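Local atomic coordinates of malate oxidoreductase (Thermotoga maritima, PDB entry 1VL6), a protein that probably catalyses the NAD-dependent oxidative decarboxylation of malate to pyruvate and carbon dioxide. Residues A[164-175]-A[324-334]; A[218-229]-A[249-260]. All blocks are in the same frame, centred on the assembly; numbering follows the deposited sequence.

Contact 1. Residues A[164-175]-A[324-334]; sequences FHDDQQGTAVVV and VNNLLAFPGIM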
loop_
_atom_site.group_PDB
_atom_site.type_symbol
_atom_site.label_atom_id
_atom_site.label_comp_id
_atom_site.label_asym_id
_atom_site.label_seq_id
_atom_site.Cartn_x
_atom_site.Cartn_y
_atom_site.Cartn_z
ATOM N N PHE A 164 24.020 10.963 7.119
ATOM C CA PHE A 164 24.831 9.971 6.452
ATOM C C PHE A 164 24.948 10.415 5.005
ATOM O O PHE A 164 23.935 10.808 4.424
ATOM C CB PHE A 164 24.072 8.655 6.507
ATOM C CG PHE A 164 24.774 7.483 5.861
ATOM C CD1 PHE A 164 25.907 6.917 6.442
ATOM C CD2 PHE A 164 24.268 6.904 4.718
ATOM C CE1 PHE A 164 26.531 5.822 5.862
ATOM C CE2 PHE A 164 24.886 5.791 4.125
ATOM C CZ PHE A 164 26.021 5.253 4.702
ATOM N N HIS A 165 26.153 10.365 4.431
ATOM C CA HIS A 165 26.353 10.558 2.968
ATOM C C HIS A 165 26.940 9.299 2.328
ATOM O O HIS A 165 28.102 8.955 2.581
ATOM C CB HIS A 165 27.270 11.749 2.712
ATOM C CG HIS A 165 27.479 12.066 1.270
ATOM N ND1 HIS A 165 28.535 12.832 0.837
ATOM C CD2 HIS A 165 26.780 11.733 0.162
ATOM C CE1 HIS A 165 28.472 12.965 -0.477
ATOM N NE2 HIS A 165 27.423 12.295 -0.915
ATOM N N ASP A 166 26.129 8.596 1.548
ATOM C CA ASP A 166 26.561 7.353 0.914
ATOM C C ASP A 166 27.936 7.331 0.332
ATOM O O ASP A 166 28.733 6.467 0.645
ATOM C CB ASP A 166 25.695 7.017 -0.282
ATOM C CG ASP A 166 24.520 6.291 0.098
ATOM O OD1 ASP A 166 23.521 6.923 0.501
ATOM O OD2 ASP A 166 24.591 5.038 0.061
ATOM N N ASP A 167 28.155 8.228 -0.610
ATOM C CA ASP A 167 29.352 8.194 -1.432
ATOM C C ASP A 167 30.600 8.328 -0.610
ATOM O O ASP A 167 31.664 7.901 -1.026
ATOM C CB ASP A 167 29.298 9.319 -2.466
ATOM C CG ASP A 167 28.111 9.153 -3.417
ATOM O OD1 ASP A 167 28.311 8.213 -4.246
ATOM O OD2 ASP A 167 26.981 9.802 -3.336
ATOM N N GLN A 168 30.466 8.912 0.564
ATOM C CA GLN A 168 31.546 9.020 1.509
ATOM C C GLN A 168 31.554 7.821 2.422
ATOM O O GLN A 168 32.489 7.030 2.374
ATOM C CB GLN A 168 31.390 10.312 2.339
ATOM C CG GLN A 168 31.529 11.641 1.570
ATOM C CD GLN A 168 31.742 12.840 2.508
ATOM O OE1 GLN A 168 32.686 12.851 3.293
ATOM N NE2 GLN A 168 30.888 13.848 2.399
ATOM N N GLN A 169 30.525 7.704 3.265
ATOM C CA GLN A 169 30.555 6.754 4.413
ATOM C C GLN A 169 30.152 5.338 4.000
ATOM O O GLN A 169 30.722 4.352 4.462
ATOM C CB GLN A 169 29.699 7.256 5.617
ATOM C CG GLN A 169 30.154 8.647 6.118
ATOM C CD GLN A 169 29.122 9.381 6.937
ATOM O OE1 GLN A 169 28.031 9.645 6.449
ATOM N NE2 GLN A 169 29.444 9.680 8.203
ATOM N N GLY A 170 29.185 5.242 3.116
ATOM C CA GLY A 170 28.751 3.954 2.601
ATOM C C GLY A 170 29.821 3.296 1.765
ATOM O O GLY A 170 30.177 2.138 1.982
ATOM N N THR A 171 30.372 4.025 0.817
ATOM C CA THR A 171 31.412 3.454 -0.005
ATOM C C THR A 171 32.557 3.037 0.840
ATOM O O THR A 171 33.134 1.987 0.605
ATOM C CB THR A 171 31.935 4.446 -0.981
ATOM O OG1 THR A 171 30.873 4.944 -1.780
ATOM C CG2 THR A 171 32.891 3.760 -1.987
ATOM N N ALA A 172 32.929 3.864 1.813
ATOM C CA ALA A 172 34.052 3.507 2.672
ATOM C C ALA A 172 33.759 2.230 3.482
ATOM O O ALA A 172 34.613 1.389 3.648
ATOM C CB ALA A 172 34.390 4.658 3.594
ATOM N N VAL A 173 32.531 2.079 3.960
ATOM C CA VAL A 173 32.175 0.883 4.744
ATOM C C VAL A 173 32.285 -0.386 3.900
ATOM O O VAL A 173 32.940 -1.348 4.297
ATOM C CB VAL A 173 30.778 1.005 5.339
ATOM C CG1 VAL A 173 30.262 -0.329 5.869
ATOM C CG2 VAL A 173 30.809 2.009 6.446
ATOM N N VAL A 174 31.683 -0.366 2.727
ATOM C CA VAL A 174 31.690 -1.536 1.897
ATOM C C VAL A 174 33.089 -1.828 1.350
ATOM O O VAL A 174 33.510 -2.978 1.310
ATOM C CB VAL A 174 30.687 -1.401 0.755
ATOM C CG1 VAL A 174 30.637 -2.657 -0.046
ATOM C CG2 VAL A 174 29.331 -1.167 1.311
ATOM N N VAL A 175 33.830 -0.809 0.953
ATOM C CA VAL A 175 35.197 -1.037 0.445
ATOM C C VAL A 175 36.049 -1.675 1.552
ATOM O O VAL A 175 36.785 -2.608 1.311
ATOM C CB VAL A 175 35.821 0.262 0.016
ATOM C CG1 VAL A 175 37.322 0.119 -0.222
ATOM C CG2 VAL A 175 35.118 0.826 -1.250
ATOM N N VAL A 324 31.315 -4.286 -5.168
ATOM C CA VAL A 324 31.384 -3.412 -4.003
ATOM C C VAL A 324 30.322 -2.331 -4.160
ATOM O O VAL A 324 30.468 -1.442 -4.943
ATOM C CB VAL A 324 32.764 -2.782 -3.963
ATOM C CG1 VAL A 324 32.926 -1.800 -2.779
ATOM C CG2 VAL A 324 33.775 -3.923 -3.886
ATOM N N ASN A 325 29.205 -2.460 -3.494
ATOM C CA ASN A 325 28.164 -1.467 -3.670
ATOM C C ASN A 325 27.464 -1.024 -2.382
ATOM O O ASN A 325 27.235 -1.807 -1.484
ATOM C CB ASN A 325 27.160 -1.839 -4.746
ATOM C CG ASN A 325 26.085 -2.653 -4.235
ATOM O OD1 ASN A 325 26.371 -3.627 -3.596
ATOM N ND2 ASN A 325 24.831 -2.268 -4.482
ATOM N N ASN A 326 27.279 0.290 -2.318
ATOM C CA ASN A 326 26.724 1.042 -1.200
ATOM C C ASN A 326 25.484 0.432 -0.612
ATOM O O ASN A 326 25.245 0.582 0.573
ATOM C CB ASN A 326 26.377 2.450 -1.726
ATOM C CG ASN A 326 27.603 3.314 -1.850
ATOM O OD1 ASN A 326 28.723 2.810 -1.796
ATOM N ND2 ASN A 326 27.414 4.608 -1.931
ATOM N N LEU A 327 24.730 -0.277 -1.450
ATOM C CA LEU A 327 23.477 -0.873 -1.051
ATOM C C LEU A 327 23.620 -1.867 0.069
ATOM O O LEU A 327 22.675 -2.097 0.821
ATOM C CB LEU A 327 22.772 -1.525 -2.239
ATOM C CG LEU A 327 21.408 -2.147 -1.954
ATOM C CD1 LEU A 327 20.428 -1.170 -1.373
ATOM C CD2 LEU A 327 20.868 -2.759 -3.259
ATOM N N LEU A 328 24.771 -2.486 0.197
ATOM C CA LEU A 328 24.967 -3.396 1.314
ATOM C C LEU A 328 25.010 -2.669 2.633
ATOM O O LEU A 328 24.811 -3.300 3.689
ATOM C CB LEU A 328 26.271 -4.161 1.162
ATOM C CG LEU A 328 26.357 -5.122 -0.008
ATOM C CD1 LEU A 328 27.795 -5.498 -0.279
ATOM C CD2 LEU A 328 25.557 -6.335 0.309
ATOM N N ALA A 329 25.269 -1.356 2.598
ATOM C CA ALA A 329 25.553 -0.594 3.838
ATOM C C ALA A 329 24.426 0.313 4.282
ATOM O O ALA A 329 24.031 0.284 5.452
ATOM C CB ALA A 329 26.801 0.221 3.664
ATOM N N PHE A 330 23.917 1.146 3.377
ATOM C CA PHE A 330 22.997 2.212 3.812
ATOM C C PHE A 330 21.673 1.748 4.454
ATOM O O PHE A 330 21.209 2.364 5.379
ATOM C CB PHE A 330 22.784 3.271 2.728
ATOM C CG PHE A 330 21.949 2.846 1.558
ATOM C CD1 PHE A 330 20.560 2.698 1.674
ATOM C CD2 PHE A 330 22.534 2.693 0.303
ATOM C CE1 PHE A 330 19.789 2.345 0.569
ATOM C CE2 PHE A 330 21.776 2.322 -0.802
ATOM C CZ PHE A 330 20.410 2.145 -0.677
ATOM N N PRO A 331 21.050 0.669 4.011
ATOM C CA PRO A 331 19.794 0.328 4.625
ATOM C C PRO A 331 19.961 0.038 6.115
ATOM O O PRO A 331 19.216 0.581 6.955
ATOM C CB PRO A 331 19.318 -0.876 3.820
ATOM C CG PRO A 331 20.047 -0.724 2.517
ATOM C CD PRO A 331 21.381 -0.239 2.906
ATOM N N GLY A 332 20.933 -0.794 6.452
ATOM C CA GLY A 332 21.129 -1.189 7.850
ATOM C C GLY A 332 21.623 -0.043 8.678
ATOM O O GLY A 332 21.178 0.144 9.795
ATOM N N ILE A 333 22.557 0.721 8.132
ATOM C CA ILE A 333 23.149 1.819 8.862
ATOM C C ILE A 333 22.100 2.843 9.220
ATOM O O ILE A 333 22.004 3.287 10.360
ATOM C CB ILE A 333 24.171 2.509 8.008
ATOM C CG1 ILE A 333 25.388 1.585 7.799
ATOM C CG2 ILE A 333 24.538 3.836 8.674
ATOM C CD1 ILE A 333 26.613 2.255 7.186
HETATM N N MSE A 334 21.313 3.228 8.228
HETATM C CA MSE A 334 20.302 4.238 8.411
HETATM C C MSE A 334 19.231 3.782 9.361
HETATM O O MSE A 334 18.735 4.568 10.190
HETATM C CB MSE A 334 19.677 4.567 7.075
HETATM C CG MSE A 334 19.059 5.951 6.998
HETATM SE SE MSE A 334 20.413 7.433 6.999
HETATM C CE MSE A 334 19.512 8.439 8.161
#
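Val324 lays CG1 against Val174 CG1 at 3.7 Å, the two valines lying antiparallel, side by side, and the same Val324 methyl also meets Val175. Val174 CG1 stands anti to its own N (chi1 -176°), which puts it on Val324 and leaves CG2 for Asn325 O, 3.6 Å away, and Ala329. The amide of Asn326 then reaches the N-terminal part of helix 166-186: OD1 lies 3.0 Å from Thr171 OG1, whose proton could instead go to Asp167 O, while ND2 sits 3.4 Å from Asp166 CB. Ala329 presses its CB on Val174 CG2 (3.7 Å). Here the junction of strand 163-165, outermost of the parallel sheet within the chain, with helix 166-186 packs on the turn leading into helix 330-340. Phe330 comes next, its ring turned 74° from the carboxylate plane of Asp166. That carboxylate uses OD1 for a salt bridge to Lys99, which also makes a cation-pi contact with the Phe330 ring. Phe330 CB lies 3.6 Å from Phe164 CE2, oblique to that ring, the two side chains crossing at about a right angle. Ile333 places CG2 over one face of the Phe164 ring. Last, Met334, a selenomethionine, sets SE 5.4 Å from the Phe164 ring centroid, an oblique Met-aromatic contact.

Contact 2. Residues A[218-229]-A[249-260]; sequences NVVAVDRKGILN and NPERLSGDLETA
The amides of Asn229 and Asn249 converge on Leu253 O, their planes 74° apart. Asn229 ND2 donates to it at 2.8 Å, almost in its own amide plane but from above the carbonyl plane, whereas Asn249 ND2 (2.7 Å) arrives in that plane on a lone pair. Two bonds therefore grip one carbonyl oxygen from different directions, and Asn249 is fixed further because its OD1 accepts from Leu253 N. At the other end, the amide of Asn218 stands nearly perpendicular to the Glu251 carboxylate, at 81°. Its ND2 donates weakly to Glu251 OE1, and its OD1 lies 3.4 Å from Pro250 CD. A water accepting from Glu251 N also lies within bonding distance of Asn218 OD1 and Asn249 OD1.

Backbone bonds tie the segments at two further places: Asn249 N to Val219 O (2.9 Å) and Ile227 N to Gly255 O (2.9 Å). Ile227 CG1, anti to the carbonyl carbon (chi1 -67°), brings CD1 to the helix start, where it meets Ala260 CB at 3.9 Å. Val220 and Val222 touch the same methyl. Asp256 N-caps this helix, its OD1 accepting from Thr259 N.

The antiparallel pair 218-223 and 226-227 lies at one edge of the six-stranded sheet, as counted within the chain, of a Rossmann-type domain, with 226-227 outermost. Strand 194-198 lies on the inner side of 218-223, helix 202-214 packs on Val219, helix 239-246 touches Ala221 and Leu228, and helix 278-281 meets Leu257.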
loop_
_atom_site.group_PDB
_atom_site.type_symbol
_atom_site.label_atom_id
_atom_site.label_comp_id
_atom_site.label_asym_id
_atom_site.label_seq_id
_atom_site.Cartn_x
_atom_site.Cartn_y
_atom_site.Cartn_z
ATOM N N ASN A 218 50.951 1.558 5.056
ATOM C CA ASN A 218 51.377 2.092 3.790
ATOM C C ASN A 218 50.230 2.335 2.794
ATOM O O ASN A 218 50.025 1.589 1.854
ATOM C CB ASN A 218 52.437 1.189 3.195
ATOM C CG ASN A 218 53.166 1.868 2.083
ATOM O OD1 ASN A 218 52.869 3.031 1.761
ATOM N ND2 ASN A 218 54.124 1.171 1.488
ATOM N N VAL A 219 49.498 3.407 3.007
ATOM C CA VAL A 219 48.472 3.821 2.057
ATOM C C VAL A 219 49.075 4.877 1.155
ATOM O O VAL A 219 49.683 5.825 1.629
ATOM C CB VAL A 219 47.264 4.436 2.735
ATOM C CG1 VAL A 219 46.225 4.849 1.707
ATOM C CG2 VAL A 219 46.648 3.464 3.753
ATOM N N VAL A 220 48.908 4.693 -0.147
ATOM C CA VAL A 220 49.420 5.636 -1.121
ATOM C C VAL A 220 48.245 6.190 -1.910
ATOM O O VAL A 220 47.573 5.441 -2.612
ATOM C CB VAL A 220 50.430 4.957 -2.045
ATOM C CG1 VAL A 220 50.981 5.940 -3.060
ATOM C CG2 VAL A 220 51.577 4.371 -1.220
ATOM N N ALA A 221 48.009 7.483 -1.753
ATOM C CA ALA A 221 46.914 8.191 -2.387
ATOM C C ALA A 221 47.356 8.781 -3.729
ATOM O O ALA A 221 48.465 9.336 -3.857
ATOM C CB ALA A 221 46.469 9.312 -1.498
ATOM N N VAL A 222 46.481 8.689 -4.726
ATOM C CA VAL A 222 46.811 9.167 -6.071
ATOM C C VAL A 222 45.584 9.843 -6.662
ATOM O O VAL A 222 44.466 9.374 -6.472
ATOM C CB VAL A 222 47.256 7.995 -6.968
ATOM C CG1 VAL A 222 48.041 8.479 -8.148
ATOM C CG2 VAL A 222 48.080 6.999 -6.170
ATOM N N ASP A 223 45.799 10.943 -7.361
ATOM C CA ASP A 223 44.739 11.634 -8.061
ATOM C C ASP A 223 45.343 12.129 -9.401
ATOM O O ASP A 223 46.377 11.631 -9.842
ATOM C CB ASP A 223 44.201 12.755 -7.174
ATOM C CG ASP A 223 42.765 13.116 -7.492
ATOM O OD1 ASP A 223 42.555 13.821 -8.533
ATOM O OD2 ASP A 223 41.794 12.757 -6.750
ATOM N N ARG A 224 44.687 13.076 -10.049
ATOM C CA ARG A 224 44.928 13.384 -11.446
ATOM C C ARG A 224 46.301 13.889 -11.761
ATOM O O ARG A 224 46.749 13.746 -12.870
ATOM C CB ARG A 224 43.928 14.474 -11.915
ATOM C CG ARG A 224 42.504 13.997 -12.038
ATOM C CD ARG A 224 42.317 12.788 -12.985
ATOM N NE ARG A 224 42.540 13.165 -14.389
ATOM C CZ ARG A 224 41.647 13.805 -15.143
ATOM N NH1 ARG A 224 40.454 14.139 -14.632
ATOM N NH2 ARG A 224 41.942 14.109 -16.406
ATOM N N LYS A 225 46.940 14.538 -10.807
ATOM C CA LYS A 225 48.287 15.096 -11.016
ATOM C C LYS A 225 49.345 14.198 -10.359
ATOM O O LYS A 225 50.451 14.617 -10.126
ATOM C CB LYS A 225 48.365 16.543 -10.491
ATOM C CG LYS A 225 47.578 17.593 -11.359
ATOM C CD LYS A 225 48.453 18.555 -12.210
ATOM N N GLY A 226 49.000 12.969 -10.018
ATOM C CA GLY A 226 49.975 12.046 -9.432
ATOM C C GLY A 226 49.775 11.689 -7.959
ATOM O O GLY A 226 48.725 11.959 -7.354
ATOM N N ILE A 227 50.784 11.019 -7.409
ATOM C CA ILE A 227 50.807 10.648 -6.001
ATOM C C ILE A 227 50.781 11.892 -5.097
ATOM O O ILE A 227 51.546 12.848 -5.316
ATOM C CB ILE A 227 52.096 9.859 -5.658
ATOM C CG1 ILE A 227 52.121 8.485 -6.337
ATOM C CG2 ILE A 227 52.185 9.633 -4.150
ATOM C CD1 ILE A 227 53.511 7.778 -6.286
ATOM N N LEU A 228 49.932 11.853 -4.070
ATOM C CA LEU A 228 49.804 12.974 -3.134
ATOM C C LEU A 228 50.960 12.991 -2.159
ATOM O O LEU A 228 51.194 12.034 -1.407
ATOM C CB LEU A 228 48.486 12.953 -2.350
ATOM C CG LEU A 228 47.269 13.454 -3.104
ATOM C CD1 LEU A 228 46.945 12.554 -4.305
ATOM C CD2 LEU A 228 46.102 13.501 -2.157
ATOM N N ASN A 229 51.694 14.090 -2.201
ATOM C CA ASN A 229 52.926 14.220 -1.491
ATOM C C ASN A 229 53.112 15.731 -1.189
ATOM O O ASN A 229 53.329 16.526 -2.126
ATOM C CB ASN A 229 53.991 13.649 -2.438
ATOM C CG ASN A 229 55.374 13.655 -1.861
ATOM O OD1 ASN A 229 55.851 14.666 -1.317
ATOM N ND2 ASN A 229 56.063 12.533 -2.017
ATOM N N ASN A 249 51.559 7.791 2.532
ATOM C CA ASN A 249 52.813 7.667 1.822
ATOM C C ASN A 249 54.053 7.737 2.698
ATOM O O ASN A 249 54.894 8.634 2.542
ATOM C CB ASN A 249 52.836 8.701 0.731
ATOM C CG ASN A 249 53.932 8.473 -0.231
ATOM O OD1 ASN A 249 54.492 7.362 -0.328
ATOM N ND2 ASN A 249 54.257 9.508 -0.976
ATOM N N PRO A 250 54.176 6.789 3.615
ATOM C CA PRO A 250 55.313 6.744 4.551
ATOM C C PRO A 250 56.685 6.655 3.898
ATOM O O PRO A 250 57.626 7.305 4.397
ATOM C CB PRO A 250 55.052 5.492 5.387
ATOM C CG PRO A 250 53.955 4.737 4.675
ATOM C CD PRO A 250 53.211 5.717 3.874
ATOM N N GLU A 251 56.780 5.874 2.819
ATOM C CA GLU A 251 57.999 5.770 2.009
ATOM C C GLU A 251 58.299 7.045 1.234
ATOM O O GLU A 251 59.368 7.152 0.629
ATOM C CB GLU A 251 57.932 4.620 0.986
ATOM C CG GLU A 251 57.981 3.218 1.567
ATOM C CD GLU A 251 57.478 2.145 0.600
ATOM O OE1 GLU A 251 56.617 2.439 -0.267
ATOM O OE2 GLU A 251 57.903 0.970 0.729
ATOM N N ARG A 252 57.383 8.017 1.261
ATOM C CA ARG A 252 57.609 9.319 0.600
ATOM C C ARG A 252 57.864 9.149 -0.900
ATOM O O ARG A 252 58.695 9.791 -1.477
ATOM C CB ARG A 252 58.721 10.081 1.310
ATOM C CG ARG A 252 58.633 9.924 2.805
ATOM C CD ARG A 252 59.564 10.823 3.576
ATOM N NE ARG A 252 58.834 12.001 4.012
ATOM C CZ ARG A 252 59.291 13.242 3.965
ATOM N NH1 ARG A 252 60.508 13.509 3.502
ATOM N NH2 ARG A 252 58.513 14.235 4.381
ATOM N N LEU A 253 57.103 8.259 -1.509
ATOM C CA LEU A 253 57.055 8.083 -2.954
ATOM C C LEU A 253 56.520 9.281 -3.733
ATOM O O LEU A 253 55.661 10.038 -3.237
ATOM C CB LEU A 253 56.098 6.936 -3.263
ATOM C CG LEU A 253 56.571 5.557 -2.785
ATOM C CD1 LEU A 253 55.520 4.547 -3.127
ATOM C CD2 LEU A 253 57.905 5.203 -3.432
ATOM N N SER A 254 56.967 9.384 -4.988
ATOM C CA SER A 254 56.586 10.485 -5.855
ATOM C C SER A 254 56.544 10.087 -7.339
ATOM O O SER A 254 57.492 9.498 -7.818
ATOM C CB SER A 254 57.581 11.611 -5.613
ATOM O OG SER A 254 57.690 12.448 -6.736
ATOM N N GLY A 255 55.483 10.455 -8.062
ATOM C CA GLY A 255 55.297 10.065 -9.455
ATOM C C GLY A 255 53.852 9.695 -9.752
ATOM O O GLY A 255 52.941 10.019 -8.992
ATOM N N ASP A 256 53.639 8.979 -10.854
ATOM C CA ASP A 256 52.291 8.705 -11.378
ATOM C C ASP A 256 51.725 7.414 -10.790
ATOM O O ASP A 256 52.371 6.749 -9.996
ATOM C CB ASP A 256 52.290 8.676 -12.935
ATOM C CG ASP A 256 53.307 7.687 -13.514
ATOM O OD1 ASP A 256 53.676 6.747 -12.764
ATOM O OD2 ASP A 256 53.818 7.786 -14.683
ATOM N N LEU A 257 50.507 7.069 -11.176
ATOM C CA LEU A 257 49.882 5.823 -10.723
ATOM C C LEU A 257 50.750 4.597 -10.961
ATOM O O LEU A 257 50.828 3.680 -10.150
ATOM C CB LEU A 257 48.528 5.651 -11.402
ATOM C CG LEU A 257 47.682 4.418 -11.046
ATOM C CD1 LEU A 257 47.286 4.371 -9.601
ATOM C CD2 LEU A 257 46.427 4.372 -11.900
ATOM N N GLU A 258 51.414 4.589 -12.093
ATOM C CA GLU A 258 52.240 3.448 -12.479
ATOM C C GLU A 258 53.366 3.208 -11.490
ATOM O O GLU A 258 53.578 2.093 -11.045
ATOM C CB GLU A 258 52.781 3.629 -13.892
ATOM C CG GLU A 258 53.440 2.375 -14.393
ATOM C CD GLU A 258 54.134 2.560 -15.711
ATOM O OE1 GLU A 258 53.945 3.609 -16.404
ATOM O OE2 GLU A 258 54.866 1.634 -16.045
ATOM N N THR A 259 54.052 4.273 -11.130
ATOM C CA THR A 259 55.051 4.266 -10.068
ATOM C C THR A 259 54.487 3.779 -8.709
ATOM O O THR A 259 55.100 2.948 -8.015
ATOM C CB THR A 259 55.554 5.699 -9.932
ATOM O OG1 THR A 259 56.370 6.052 -11.066
ATOM C CG2 THR A 259 56.459 5.856 -8.738
ATOM N N ALA A 260 53.310 4.279 -8.348
ATOM C CA ALA A 260 52.642 3.884 -7.100
ATOM C C ALA A 260 52.389 2.408 -7.016
ATOM O O ALA A 260 52.461 1.833 -5.931
ATOM C CB ALA A 260 51.337 4.626 -6.920
HETATM O O HOH W 1 54.551 4.842 0.987
#

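In the fold
Along the chain the order is 164-175, 218-229, 249-260 and 324-334, which nests contact 2 inside the loop closed by contact 1. Their centres lie 26 Å apart and their nearest atoms about 10 Å, without touching. Helix 202-214 bridges the distance, meeting Thr171 of contact 1 and Val219 of contact 2. Contact 1 is buried near the centre of the chain, where strand 163-165 of the four-stranded parallel sheet leads into helix 166-186; contact 2 lies at an outer edge of the six-stranded sheet. Val324 pairs with Thr315 of strand 312-315, the opposite edge of that sheet. The enclosed stretch thus contains the Rossmann-type region, consistent with NAD binding.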